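Local atomic coordinates of uncharacterized protein (Acinetobacter baumannii, PDB entry 4L3U), a protein that is of unknown function but folds as a small all-helical DUF4844-family domain of five helices in a single chain. Residues Ala28-Ala33 / Ser50-Val55; Gln60-Leu65 / Ala75-Val80; Glu96-Val101 / Lys123-Glu128. All blocks are in the same frame, centred on the assembly; numbering follows the deposited sequence.

Contact 1 of 3, residues Ala28-Ala33 / Ser50-Val55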
ATOM      1  N   ALA A  28      -6.540  -2.828   9.945  1.00 34.88           N
ATOM      2  CA  ALA A  28      -7.420  -3.937  10.326  1.00 35.03           C
ATOM      3  C   ALA A  28      -8.429  -4.318   9.247  1.00 34.24           C
ATOM      4  O   ALA A  28      -9.175  -5.285   9.403  1.00 35.48           O
ATOM      5  CB  ALA A  28      -8.156  -3.594  11.608  1.00 36.06           C
ATOM      6  N   GLN A  29      -8.452  -3.565   8.157  1.00 31.95           N
ATOM      7  CA  GLN A  29      -9.423  -3.799   7.103  1.00 33.10           C
ATOM      8  C   GLN A  29      -8.936  -4.856   6.124  1.00 32.40           C
ATOM      9  O   GLN A  29      -7.734  -5.088   5.987  1.00 34.63           O
ATOM     10  CB  GLN A  29      -9.703  -2.496   6.361  1.00 35.63           C
ATOM     11  CG  GLN A  29     -10.333  -1.425   7.230  1.00 40.68           C
ATOM     12  CD  GLN A  29     -10.241  -0.052   6.605  1.00 45.23           C
ATOM     13  OE1 GLN A  29      -9.817   0.092   5.458  1.00 46.55           O
ATOM     14  NE2 GLN A  29     -10.629   0.971   7.359  1.00 47.60           N
ATOM     15  N   ASP A  30      -9.885  -5.507   5.461  1.00 31.23           N
ATOM     16  CA  ASP A  30      -9.586  -6.365   4.328  1.00 30.32           C
ATOM     17  C   ASP A  30      -9.597  -5.461   3.109  1.00 31.36           C
ATOM     18  O   ASP A  30     -10.619  -4.853   2.796  1.00 33.89           O
ATOM     19  CB  ASP A  30     -10.650  -7.453   4.187  1.00 32.95           C
ATOM     20  CG  ASP A  30     -10.310  -8.474   3.115  1.00 36.65           C
ATOM     21  OD1 ASP A  30      -9.374  -8.242   2.323  1.00 38.16           O
ATOM     22  OD2 ASP A  30     -10.991  -9.517   3.057  1.00 38.80           O
ATOM     23  N   HIS A  31      -8.461  -5.366   2.427  1.00 30.20           N
ATOM     24  CA  HIS A  31      -8.328  -4.446   1.304  1.00 28.40           C
ATOM     25  C   HIS A  31      -8.528  -5.108  -0.051  1.00 29.07           C
ATOM     26  O   HIS A  31      -8.310  -4.479  -1.088  1.00 31.01           O
ATOM     27  CB  HIS A  31      -6.955  -3.788   1.347  1.00 26.90           C
ATOM     28  CG  HIS A  31      -6.703  -3.025   2.604  1.00 27.95           C
ATOM     29  ND1 HIS A  31      -6.066  -3.577   3.695  1.00 31.28           N
ATOM     30  CD2 HIS A  31      -7.019  -1.756   2.956  1.00 26.81           C
ATOM     31  CE1 HIS A  31      -5.990  -2.677   4.658  1.00 30.79           C
ATOM     32  NE2 HIS A  31      -6.564  -1.564   4.234  1.00 29.70           N
ATOM     33  N   PHE A  32      -8.960  -6.364  -0.045  1.00 30.37           N
ATOM     34  CA  PHE A  32      -8.999  -7.154  -1.268  1.00 33.27           C
ATOM     35  C   PHE A  32     -10.286  -7.953  -1.400  1.00 34.56           C
ATOM     36  O   PHE A  32     -10.284  -9.110  -1.828  1.00 32.65           O
ATOM     37  CB  PHE A  32      -7.775  -8.064  -1.310  1.00 35.01           C
ATOM     38  CG  PHE A  32      -6.480  -7.312  -1.215  1.00 33.26           C
ATOM     39  CD1 PHE A  32      -5.898  -6.775  -2.352  1.00 32.48           C
ATOM     40  CD2 PHE A  32      -5.868  -7.100   0.009  1.00 30.76           C
ATOM     41  CE1 PHE A  32      -4.721  -6.064  -2.275  1.00 28.73           C
ATOM     42  CE2 PHE A  32      -4.690  -6.391   0.091  1.00 28.46           C
ATOM     43  CZ  PHE A  32      -4.116  -5.872  -1.055  1.00 27.55           C
ATOM     44  N   ALA A  33     -11.386  -7.309  -1.036  1.00 38.72           N
ATOM     45  CA  ALA A  33     -12.710  -7.882  -1.201  1.00 44.03           C
ATOM     46  C   ALA A  33     -13.334  -7.342  -2.477  1.00 47.98           C
ATOM     47  O   ALA A  33     -12.843  -6.372  -3.052  1.00 48.90           O
ATOM     48  CB  ALA A  33     -13.578  -7.545  -0.003  1.00 46.03           C
ATOM     49  N   SER A  50      -2.281 -13.101   3.180  1.00 34.47           N
ATOM     50  CA  SER A  50      -0.876 -12.752   3.026  1.00 33.24           C
ATOM     51  C   SER A  50      -0.726 -11.299   2.566  1.00 30.63           C
ATOM     52  O   SER A  50       0.208 -10.604   2.966  1.00 27.17           O
ATOM     53  CB  SER A  50      -0.223 -13.702   2.019  1.00 37.14           C
ATOM     54  OG  SER A  50       1.173 -13.506   1.944  1.00 41.51           O
ATOM     55  N   LEU A  51      -1.661 -10.848   1.730  1.00 30.88           N
ATOM     56  CA  LEU A  51      -1.636  -9.489   1.189  1.00 27.46           C
ATOM     57  C   LEU A  51      -2.072  -8.445   2.208  1.00 26.25           C
ATOM     58  O   LEU A  51      -1.448  -7.393   2.330  1.00 25.42           O
ATOM     59  CB  LEU A  51      -2.535  -9.395  -0.041  1.00 30.03           C
ATOM     60  CG  LEU A  51      -1.991 -10.059  -1.303  1.00 31.96           C
ATOM     61  CD1 LEU A  51      -3.075 -10.181  -2.362  1.00 30.78           C
ATOM     62  CD2 LEU A  51      -0.820  -9.260  -1.835  1.00 32.48           C
ATOM     63  N   ASN A  52      -3.155  -8.727   2.922  1.00 27.66           N
ATOM     64  CA  ASN A  52      -3.608  -7.848   3.989  1.00 29.74           C
ATOM     65  C   ASN A  52      -2.519  -7.679   5.048  1.00 33.03           C
ATOM     66  O   ASN A  52      -2.365  -6.605   5.635  1.00 30.60           O
ATOM     67  CB  ASN A  52      -4.890  -8.400   4.615  1.00 29.58           C
ATOM     68  CG  ASN A  52      -6.101  -8.180   3.735  1.00 30.92           C
ATOM     69  OD1 ASN A  52      -6.314  -7.083   3.223  1.00 32.32           O
ATOM     70  ND2 ASN A  52      -6.897  -9.225   3.545  1.00 32.12           N
ATOM     71  N   GLN A  53      -1.753  -8.741   5.275  1.00 35.77           N
ATOM     72  CA  GLN A  53      -0.662  -8.702   6.241  1.00 36.51           C
ATOM     73  C   GLN A  53       0.444  -7.751   5.785  1.00 30.86           C
ATOM     74  O   GLN A  53       0.948  -6.952   6.571  1.00 31.66           O
ATOM     75  CB  GLN A  53      -0.098 -10.108   6.463  1.00 42.10           C
ATOM     76  CG  GLN A  53       1.126 -10.157   7.365  1.00 49.58           C
ATOM     77  CD  GLN A  53       0.856  -9.620   8.762  1.00 56.63           C
ATOM     78  OE1 GLN A  53      -0.295  -9.503   9.187  1.00 58.83           O
ATOM     79  NE2 GLN A  53       1.925  -9.289   9.486  1.00 57.84           N
ATOM     80  N   LYS A  54       0.827  -7.850   4.515  1.00 27.55           N
ATOM     81  CA  LYS A  54       1.828  -6.956   3.937  1.00 27.18           C
ATOM     82  C   LYS A  54       1.378  -5.498   4.022  1.00 25.05           C
ATOM     83  O   LYS A  54       2.182  -4.598   4.257  1.00 23.72           O
ATOM     84  CB  LYS A  54       2.083  -7.328   2.477  1.00 28.96           C
ATOM     85  CG  LYS A  54       2.687  -8.713   2.272  1.00 33.25           C
ATOM     86  CD  LYS A  54       4.200  -8.709   2.446  1.00 35.76           C
ATOM     87  CE  LYS A  54       4.818 -10.034   2.005  1.00 36.84           C
ATOM     88  NZ  LYS A  54       6.309 -10.005   2.030  1.00 37.71           N
ATOM     89  N   VAL A  55       0.082  -5.270   3.828  1.00 26.45           N
ATOM     90  CA  VAL A  55      -0.488  -3.930   3.937  1.00 25.45           C
ATOM     91  C   VAL A  55      -0.446  -3.497   5.390  1.00 23.96           C
ATOM     92  O   VAL A  55      -0.134  -2.350   5.696  1.00 25.37           O
ATOM     93  CB  VAL A  55      -1.955  -3.882   3.416  1.00 30.28           C
ATOM     94  CG1 VAL A  55      -2.610  -2.533   3.712  1.00 27.69           C
ATOM     95  CG2 VAL A  55      -1.998  -4.166   1.929  1.00 31.17           C
TER
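An Asx turn at D30 is the centre of this contact, in which the loop leaving helix 14-27 is tied to helix 45-68 by the side-chain amide of N52. That amide works through both ends. Its OD1 takes the backbone N-H of H31 on a lone pair, in the carbonyl plane, at 2.9 Å and nearly straight (176° at the hydrogen). Its ND2 gives a hydrogen to D30 OD1, also 2.9 Å away. ND2 lies 72° out of the carboxylate plane, so OD1 is met from above it, while the bond stays near the amide plane of N52; the two planes are 88° apart. D30 OD1 accepts a second bond, from F32 N at 3.1 Å, which closes the Asx turn; with CG anti to its own backbone N, D30 holds one oxygen between the two donors.

Apolar contacts flank this polar centre. V55 CG1 lies over a face of the H31 imidazole, 3.9 Å from the ring centroid, and L51 CB lies over a face of the F32 ring toward its rim, both CH-pi contacts. V55 CG2 meets the F32 ring at its edge, tip to tip.

Further out, D30 OD2 forms a salt bridge with R48, and from helix 95-112 V101 packs on F32 and T104 on H31. At the F32 rim, CD2 sits 3.2 Å from N52 OD1.

Contact 2 of 3, residues Gln60-Leu65 / Ala75-Val80; sequences QAFIAL and AELLQV
V80 CG1 sits almost exactly above the centre of the F62 ring, 3.4 Å from the centroid and only 3° off the ring normal, and this well-centred CH-pi contact is the principal one between two antiparallel neighbours of the helical bundle. The segments 60-65 and 75-80 run at 154° to one another, with axes 10.2 Å apart at closest approach. The methyl is nearly equidistant from all six ring carbons, as expected for a group centred over the face. Torsions on both sides produce this: CG1 of V80 is anti to its backbone N (chi1 173°), while the F62 ring is swung beside its own backbone N. A61 CB touches the same methyl at 3.7 Å, so CG1 is held between a ring face and a small alanine on the preceding position. At the ring edge, near its plane, F62 CE1 comes within 3.4 Å of the carbonyl O of L77.

One turn further along helix 45-68 the packing loosens. L65, its CG anti to the backbone N, sends CD2 across L77 CD2 at 3.9 Å and reaches V80 CG2 only at 4.1 Å. Its other methyl, CD1, lies 4.0 Å from E76 OE1, a van der Waals approach on the partly exposed flank. The polar partner of that oxygen is elsewhere: the E76 chain, extended beyond CG, accepts at OE1 from the backbone N of T73, the residue just before helix 74-86.

The buried flank faces the rest of the bundle, where the F62 ring meets that of F108 and touches V112, both on helix 95-112, while L23 of helix 14-27 also packs against F62.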
ATOM      1  N   GLN A  60       1.833  -0.358   9.895  1.00 29.09           N
ATOM      2  CA  GLN A  60       2.481  -0.364  11.199  1.00 28.15           C
ATOM      3  C   GLN A  60       3.815   0.370  11.156  1.00 26.77           C
ATOM      4  O   GLN A  60       4.261   0.922  12.160  1.00 26.24           O
ATOM      5  CB  GLN A  60       2.689  -1.796  11.688  1.00 28.85           C
ATOM      6  CG  GLN A  60       3.181  -1.873  13.115  1.00 33.84           C
ATOM      7  CD  GLN A  60       2.255  -1.160  14.084  1.00 35.04           C
ATOM      8  OE1 GLN A  60       1.035  -1.332  14.035  1.00 35.03           O
ATOM      9  NE2 GLN A  60       2.831  -0.341  14.960  1.00 34.41           N
ATOM     10  N   ALA A  61       4.452   0.366   9.990  1.00 26.66           N
ATOM     11  CA  ALA A  61       5.695   1.101   9.790  1.00 24.75           C
ATOM     12  C   ALA A  61       5.457   2.610   9.886  1.00 25.15           C
ATOM     13  O   ALA A  61       6.227   3.330  10.526  1.00 26.51           O
ATOM     14  CB  ALA A  61       6.312   0.738   8.443  1.00 20.26           C
ATOM     15  N   PHE A  62       4.385   3.079   9.252  1.00 25.19           N
ATOM     16  CA  PHE A  62       4.020   4.491   9.295  1.00 25.52           C
ATOM     17  C   PHE A  62       3.698   4.930  10.723  1.00 25.77           C
ATOM     18  O   PHE A  62       4.043   6.038  11.133  1.00 27.66           O
ATOM     19  CB  PHE A  62       2.812   4.763   8.390  1.00 25.07           C
ATOM     20  CG  PHE A  62       3.155   4.921   6.930  1.00 24.00           C
ATOM     21  CD1 PHE A  62       3.846   6.034   6.479  1.00 22.43           C
ATOM     22  CD2 PHE A  62       2.757   3.969   6.003  1.00 24.07           C
ATOM     23  CE1 PHE A  62       4.147   6.187   5.136  1.00 22.66           C
ATOM     24  CE2 PHE A  62       3.057   4.119   4.657  1.00 22.66           C
ATOM     25  CZ  PHE A  62       3.749   5.229   4.225  1.00 21.51           C
ATOM     26  N   ILE A  63       3.034   4.058  11.475  1.00 25.87           N
ATOM     27  CA  ILE A  63       2.672   4.363  12.856  1.00 24.76           C
ATOM     28  C   ILE A  63       3.930   4.576  13.688  1.00 24.99           C
ATOM     29  O   ILE A  63       4.025   5.539  14.444  1.00 28.15           O
ATOM     30  CB  ILE A  63       1.789   3.250  13.465  1.00 23.02           C
ATOM     31  CG1 ILE A  63       0.431   3.232  12.756  1.00 26.63           C
ATOM     32  CG2 ILE A  63       1.581   3.476  14.959  1.00 23.88           C
ATOM     33  CD1 ILE A  63      -0.420   2.018  13.040  1.00 28.08           C
ATOM     34  N   ALA A  64       4.900   3.683  13.520  1.00 25.88           N
ATOM     35  CA  ALA A  64       6.169   3.765  14.235  1.00 25.26           C
ATOM     36  C   ALA A  64       6.887   5.065  13.918  1.00 25.52           C
ATOM     37  O   ALA A  64       7.577   5.629  14.765  1.00 27.15           O
ATOM     38  CB  ALA A  64       7.049   2.583  13.870  1.00 23.36           C
ATOM     39  N   LEU A  65       6.725   5.535  12.688  1.00 26.28           N
ATOM     40  CA  LEU A  65       7.338   6.782  12.268  1.00 26.18           C
ATOM     41  C   LEU A  65       6.692   7.957  12.991  1.00 26.65           C
ATOM     42  O   LEU A  65       7.384   8.782  13.580  1.00 29.31           O
ATOM     43  CB  LEU A  65       7.217   6.945  10.752  1.00 22.72           C
ATOM     44  CG  LEU A  65       7.702   8.266  10.161  1.00 21.95           C
ATOM     45  CD1 LEU A  65       9.133   8.565  10.578  1.00 23.26           C
ATOM     46  CD2 LEU A  65       7.578   8.223   8.652  1.00 21.38           C
ATOM     47  N   ALA A  75      10.003  12.930   2.371  1.00 23.73           N
ATOM     48  CA  ALA A  75      10.991  11.924   2.000  1.00 22.40           C
ATOM     49  C   ALA A  75      10.911  10.716   2.928  1.00 22.66           C
ATOM     50  O   ALA A  75      11.062   9.577   2.485  1.00 22.16           O
ATOM     51  CB  ALA A  75      12.385  12.521   2.020  1.00 22.80           C
ATOM     52  N   GLU A  76      10.669  10.967   4.211  1.00 23.21           N
ATOM     53  CA  GLU A  76      10.519   9.896   5.189  1.00 22.64           C
ATOM     54  C   GLU A  76       9.289   9.066   4.884  1.00 22.86           C
ATOM     55  O   GLU A  76       9.345   7.840   4.865  1.00 25.63           O
ATOM     56  CB  GLU A  76      10.401  10.469   6.601  1.00 24.45           C
ATOM     57  CG  GLU A  76      11.713  10.981   7.162  1.00 27.88           C
ATOM     58  CD  GLU A  76      11.532  11.847   8.394  1.00 30.01           C
ATOM     59  OE1 GLU A  76      10.387  11.985   8.865  1.00 32.65           O
ATOM     60  OE2 GLU A  76      12.538  12.392   8.893  1.00 32.22           O
ATOM     61  N   LEU A  77       8.176   9.744   4.649  1.00 22.48           N
ATOM     62  CA  LEU A  77       6.933   9.067   4.329  1.00 23.21           C
ATOM     63  C   LEU A  77       7.062   8.268   3.035  1.00 24.01           C
ATOM     64  O   LEU A  77       6.485   7.192   2.906  1.00 26.66           O
ATOM     65  CB  LEU A  77       5.801  10.085   4.210  1.00 22.48           C
ATOM     66  CG  LEU A  77       5.465  10.851   5.489  1.00 20.52           C
ATOM     67  CD1 LEU A  77       4.556  12.020   5.159  1.00 22.88           C
ATOM     68  CD2 LEU A  77       4.822   9.936   6.516  1.00 20.61           C
ATOM     69  N   LEU A  78       7.828   8.789   2.082  1.00 22.73           N
ATOM     70  CA  LEU A  78       7.970   8.137   0.785  1.00 21.36           C
ATOM     71  C   LEU A  78       8.799   6.865   0.879  1.00 20.26           C
ATOM     72  O   LEU A  78       8.518   5.887   0.197  1.00 24.23           O
ATOM     73  CB  LEU A  78       8.607   9.088  -0.229  1.00 23.23           C
ATOM     74  CG  LEU A  78       8.780   8.542  -1.653  1.00 23.01           C
ATOM     75  CD1 LEU A  78       7.435   8.208  -2.282  1.00 22.71           C
ATOM     76  CD2 LEU A  78       9.546   9.532  -2.517  1.00 22.87           C
ATOM     77  N   GLN A  79       9.825   6.875   1.718  1.00 21.40           N
ATOM     78  CA  GLN A  79      10.655   5.690   1.876  1.00 25.04           C
ATOM     79  C   GLN A  79       9.878   4.545   2.515  1.00 24.17           C
ATOM     80  O   GLN A  79      10.040   3.393   2.126  1.00 22.74           O
ATOM     81  CB  GLN A  79      11.897   6.000   2.706  1.00 27.38           C
ATOM     82  CG  GLN A  79      12.747   4.775   2.974  1.00 32.77           C
ATOM     83  CD  GLN A  79      14.110   5.119   3.529  1.00 40.72           C
ATOM     84  OE1 GLN A  79      14.693   6.149   3.188  1.00 46.29           O
ATOM     85  NE2 GLN A  79      14.631   4.256   4.389  1.00 42.15           N
ATOM     86  N   VAL A  80       9.045   4.863   3.499  1.00 24.87           N
ATOM     87  CA  VAL A  80       8.210   3.857   4.143  1.00 24.23           C
ATOM     88  C   VAL A  80       7.252   3.258   3.118  1.00 22.91           C
ATOM     89  O   VAL A  80       7.003   2.053   3.110  1.00 22.97           O
ATOM     90  CB  VAL A  80       7.409   4.457   5.317  1.00 24.38           C
ATOM     91  CG1 VAL A  80       6.409   3.445   5.875  1.00 24.36           C
ATOM     92  CG2 VAL A  80       8.354   4.930   6.410  1.00 24.73           C
TER

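Contact 3 of 3, residues Glu96-Val101 / Lys123-Glu128; sequences EDREQV and KWVYGE
Two polar links span the helices, and both are weak hydrogen bonds. R98 NE points at the carbonyl O of V125 at 3.2 Å, with a bent angle of 134° at the hydrogen; the carbonyl approaches the guanidinium obliquely. A bend at chi3 turns the arginine head toward that carbonyl. The stronger partner of this head lies outside the two segments: NH2 forms a salt bridge with E129, one turn further along helix 120-134, and NH1 gives a weak bond to the carbonyl of L93. The second link joins Y126 OH to E99 OE2 at 2.7 Å, the phenol donating. Folding of the E99 chain at chi2 brings the carboxylate across to the hydroxyl, its plane steeply inclined to that of the ring. The polar end of W124 also looks outside the pair, NE1 donating to the carbonyl of I88.

These contacts join segments 96-101 and 123-128 as an antiparallel helix pair in the all-helical fold, at 154° between their directions and with the axes of the two segments 9.8 Å apart at closest approach. R98 and V125 have the nearest CA atoms across the pair.

Apolar packing centres on the six-membered half of the W124 indole. With CG anti to the backbone N (chi1 -177°), the indole extends over to the other helix, where CH2 meets V101 CG1 at 3.7 Å and CZ3 lies 3.8 Å from R98 CB. I85 of helix 74-86 packs against both W124 and V101.

Oxygen atoms make two further van der Waals approaches. The carbonyl O of R98 meets the indole edge in its plane, 3.4 Å from W124 CZ3. V125 CG1 lies over the centre of the Y126 ring within its own helix and meets E99 OE2 across the pair at 3.9 Å.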
ATOM      1  N   GLU A  96      -5.461  -7.681 -12.066  1.00 36.06           N
ATOM      2  CA  GLU A  96      -6.504  -7.098 -11.222  1.00 37.90           C
ATOM      3  C   GLU A  96      -6.056  -6.981  -9.781  1.00 34.61           C
ATOM      4  O   GLU A  96      -6.400  -6.024  -9.093  1.00 34.01           O
ATOM      5  CB  GLU A  96      -7.784  -7.928 -11.254  1.00 42.69           C
ATOM      6  CG  GLU A  96      -8.538  -7.849 -12.554  1.00 51.16           C
ATOM      7  CD  GLU A  96     -10.012  -8.176 -12.393  1.00 60.13           C
ATOM      8  OE1 GLU A  96     -10.821  -7.657 -13.192  1.00 62.48           O
ATOM      9  OE2 GLU A  96     -10.363  -8.945 -11.472  1.00 64.04           O
ATOM     10  N   ASP A  97      -5.307  -7.975  -9.320  1.00 34.29           N
ATOM     11  CA  ASP A  97      -4.805  -7.964  -7.955  1.00 35.94           C
ATOM     12  C   ASP A  97      -3.723  -6.903  -7.791  1.00 34.06           C
ATOM     13  O   ASP A  97      -3.663  -6.233  -6.763  1.00 34.58           O
ATOM     14  CB  ASP A  97      -4.258  -9.336  -7.551  1.00 39.14           C
ATOM     15  CG  ASP A  97      -5.346 -10.390  -7.417  1.00 42.68           C
ATOM     16  OD1 ASP A  97      -6.513 -10.025  -7.152  1.00 42.46           O
ATOM     17  OD2 ASP A  97      -5.028 -11.591  -7.570  1.00 44.57           O
ATOM     18  N   ARG A  98      -2.870  -6.741  -8.798  1.00 31.38           N
ATOM     19  CA  ARG A  98      -1.837  -5.713  -8.731  1.00 29.67           C
ATOM     20  C   ARG A  98      -2.447  -4.317  -8.696  1.00 29.40           C
ATOM     21  O   ARG A  98      -1.943  -3.433  -8.006  1.00 29.51           O
ATOM     22  CB  ARG A  98      -0.864  -5.818  -9.904  1.00 30.00           C
ATOM     23  CG  ARG A  98       0.100  -6.980  -9.801  1.00 28.78           C
ATOM     24  CD  ARG A  98       1.335  -6.743 -10.643  1.00 29.34           C
ATOM     25  NE  ARG A  98       0.993  -6.398 -12.019  1.00 32.88           N
ATOM     26  CZ  ARG A  98       0.708  -7.283 -12.970  1.00 34.90           C
ATOM     27  NH1 ARG A  98       0.720  -8.586 -12.710  1.00 35.88           N
ATOM     28  NH2 ARG A  98       0.405  -6.860 -14.187  1.00 35.68           N
ATOM     29  N   GLU A  99      -3.532  -4.124  -9.442  1.00 30.01           N
ATOM     30  CA  GLU A  99      -4.206  -2.832  -9.486  1.00 31.02           C
ATOM     31  C   GLU A  99      -4.838  -2.501  -8.143  1.00 30.39           C
ATOM     32  O   GLU A  99      -4.879  -1.343  -7.735  1.00 32.79           O
ATOM     33  CB  GLU A  99      -5.282  -2.821 -10.573  1.00 34.28           C
ATOM     34  CG  GLU A  99      -4.743  -2.870 -11.996  1.00 37.72           C
ATOM     35  CD  GLU A  99      -4.113  -1.561 -12.444  1.00 42.06           C
ATOM     36  OE1 GLU A  99      -4.104  -0.590 -11.657  1.00 43.54           O
ATOM     37  OE2 GLU A  99      -3.628  -1.507 -13.594  1.00 44.35           O
ATOM     38  N   GLN A 100      -5.335  -3.523  -7.456  1.00 29.30           N
ATOM     39  CA  GLN A 100      -5.972  -3.321  -6.163  1.00 29.97           C
ATOM     40  C   GLN A 100      -4.933  -2.965  -5.101  1.00 27.38           C
ATOM     41  O   GLN A 100      -5.214  -2.193  -4.187  1.00 27.70           O
ATOM     42  CB  GLN A 100      -6.751  -4.568  -5.741  1.00 34.89           C
ATOM     43  CG  GLN A 100      -7.647  -4.340  -4.536  1.00 39.29           C
ATOM     44  CD  GLN A 100      -8.770  -3.361  -4.818  1.00 43.41           C
ATOM     45  OE1 GLN A 100      -9.086  -3.074  -5.975  1.00 44.98           O
ATOM     46  NE2 GLN A 100      -9.378  -2.837  -3.758  1.00 45.28           N
ATOM     47  N   VAL A 101      -3.737  -3.532  -5.226  1.00 25.86           N
ATOM     48  CA  VAL A 101      -2.643  -3.224  -4.311  1.00 26.98           C
ATOM     49  C   VAL A 101      -2.228  -1.764  -4.464  1.00 27.56           C
ATOM     50  O   VAL A 101      -1.966  -1.078  -3.477  1.00 27.71           O
ATOM     51  CB  VAL A 101      -1.415  -4.135  -4.556  1.00 26.21           C
ATOM     52  CG1 VAL A 101      -0.185  -3.626  -3.803  1.00 27.29           C
ATOM     53  CG2 VAL A 101      -1.721  -5.556  -4.143  1.00 26.41           C
ATOM     54  N   LYS A 123       5.553   1.964 -11.660  1.00 28.80           N
ATOM     55  CA  LYS A 123       6.696   1.138 -12.035  1.00 30.67           C
ATOM     56  C   LYS A 123       6.512  -0.270 -11.490  1.00 30.08           C
ATOM     57  O   LYS A 123       6.917  -1.251 -12.109  1.00 31.72           O
ATOM     58  CB  LYS A 123       7.997   1.748 -11.506  1.00 32.39           C
ATOM     59  CG  LYS A 123       9.237   0.942 -11.851  1.00 37.88           C
ATOM     60  CD  LYS A 123      10.508   1.718 -11.566  1.00 41.91           C
ATOM     61  CE  LYS A 123      11.739   0.898 -11.907  1.00 45.57           C
ATOM     62  NZ  LYS A 123      12.996   1.678 -11.739  1.00 48.27           N
ATOM     63  N   TRP A 124       5.884  -0.356 -10.325  1.00 28.20           N
ATOM     64  CA  TRP A 124       5.619  -1.633  -9.685  1.00 26.70           C
ATOM     65  C   TRP A 124       4.562  -2.410 -10.472  1.00 28.22           C
ATOM     66  O   TRP A 124       4.728  -3.600 -10.738  1.00 29.62           O
ATOM     67  CB  TRP A 124       5.164  -1.396  -8.244  1.00 26.40           C
ATOM     68  CG  TRP A 124       4.930  -2.651  -7.455  1.00 27.82           C
ATOM     69  CD1 TRP A 124       5.856  -3.357  -6.741  1.00 27.89           C
ATOM     70  CD2 TRP A 124       3.687  -3.348  -7.291  1.00 28.30           C
ATOM     71  NE1 TRP A 124       5.268  -4.447  -6.147  1.00 26.69           N
ATOM     72  CE2 TRP A 124       3.936  -4.462  -6.470  1.00 27.26           C
ATOM     73  CE3 TRP A 124       2.386  -3.132  -7.770  1.00 28.52           C
ATOM     74  CZ2 TRP A 124       2.935  -5.363  -6.111  1.00 28.02           C
ATOM     75  CZ3 TRP A 124       1.393  -4.029  -7.409  1.00 28.73           C
ATOM     76  CH2 TRP A 124       1.673  -5.130  -6.589  1.00 28.47           C
ATOM     77  N   VAL A 125       3.488  -1.731 -10.861  1.00 28.84           N
ATOM     78  CA  VAL A 125       2.384  -2.380 -11.568  1.00 28.79           C
ATOM     79  C   VAL A 125       2.761  -2.826 -12.984  1.00 28.06           C
ATOM     80  O   VAL A 125       2.476  -3.958 -13.371  1.00 28.43           O
ATOM     81  CB  VAL A 125       1.134  -1.464 -11.651  1.00 23.27           C
ATOM     82  CG1 VAL A 125       0.034  -2.125 -12.473  1.00 23.11           C
ATOM     83  CG2 VAL A 125       0.609  -1.145 -10.268  1.00 21.08           C
ATOM     84  N   TYR A 126       3.398  -1.938 -13.746  1.00 28.37           N
ATOM     85  CA  TYR A 126       3.641  -2.177 -15.172  1.00 29.45           C
ATOM     86  C   TYR A 126       5.103  -2.460 -15.521  1.00 32.25           C
ATOM     87  O   TYR A 126       5.421  -2.749 -16.673  1.00 33.80           O
ATOM     88  CB  TYR A 126       3.149  -0.975 -15.984  1.00 29.09           C
ATOM     89  CG  TYR A 126       1.733  -0.569 -15.646  1.00 28.82           C
ATOM     90  CD1 TYR A 126       0.648  -1.256 -16.171  1.00 28.87           C
ATOM     91  CD2 TYR A 126       1.480   0.490 -14.786  1.00 29.56           C
ATOM     92  CE1 TYR A 126      -0.650  -0.895 -15.856  1.00 30.17           C
ATOM     93  CE2 TYR A 126       0.187   0.859 -14.469  1.00 29.99           C
ATOM     94  CZ  TYR A 126      -0.873   0.163 -15.007  1.00 30.22           C
ATOM     95  OH  TYR A 126      -2.160   0.526 -14.691  1.00 30.97           O
ATOM     96  N   GLY A 127       5.992  -2.378 -14.537  1.00 33.03           N
ATOM     97  CA  GLY A 127       7.406  -2.586 -14.786  1.00 31.95           C
ATOM     98  C   GLY A 127       7.697  -3.966 -15.333  1.00 31.88           C
ATOM     99  O   GLY A 127       7.997  -4.119 -16.514  1.00 31.33           O
ATOM    100  N   GLU A 128       7.599  -4.972 -14.470  1.00 35.13           N
ATOM    101  CA  GLU A 128       7.918  -6.343 -14.846  1.00 38.85           C
ATOM    102  C   GLU A 128       7.048  -6.823 -16.005  1.00 39.31           C
ATOM    103  O   GLU A 128       7.469  -7.664 -16.795  1.00 38.65           O
ATOM    104  CB  GLU A 128       7.751  -7.278 -13.644  1.00 38.77           C
TER

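The three contacts follow one another along the chain, each closing before the next opens. Contacts 1 and 2 have their centres about 18 Å apart and their nearest atoms about 5 Å apart; they do not touch, and helix 45-68 runs through both. Contacts 1 and 3 have centres about 16 Å apart yet touch directly: F32 CE1 lies 3.6 Å from V101 CG2, joining the loop to helix 95-112. Contacts 2 and 3, about 21 Å between centres, lie on opposite sides of the chain's centre and use the successive helices 74-86 and 95-112. Together they tie four helices and one connecting loop into a single compact domain.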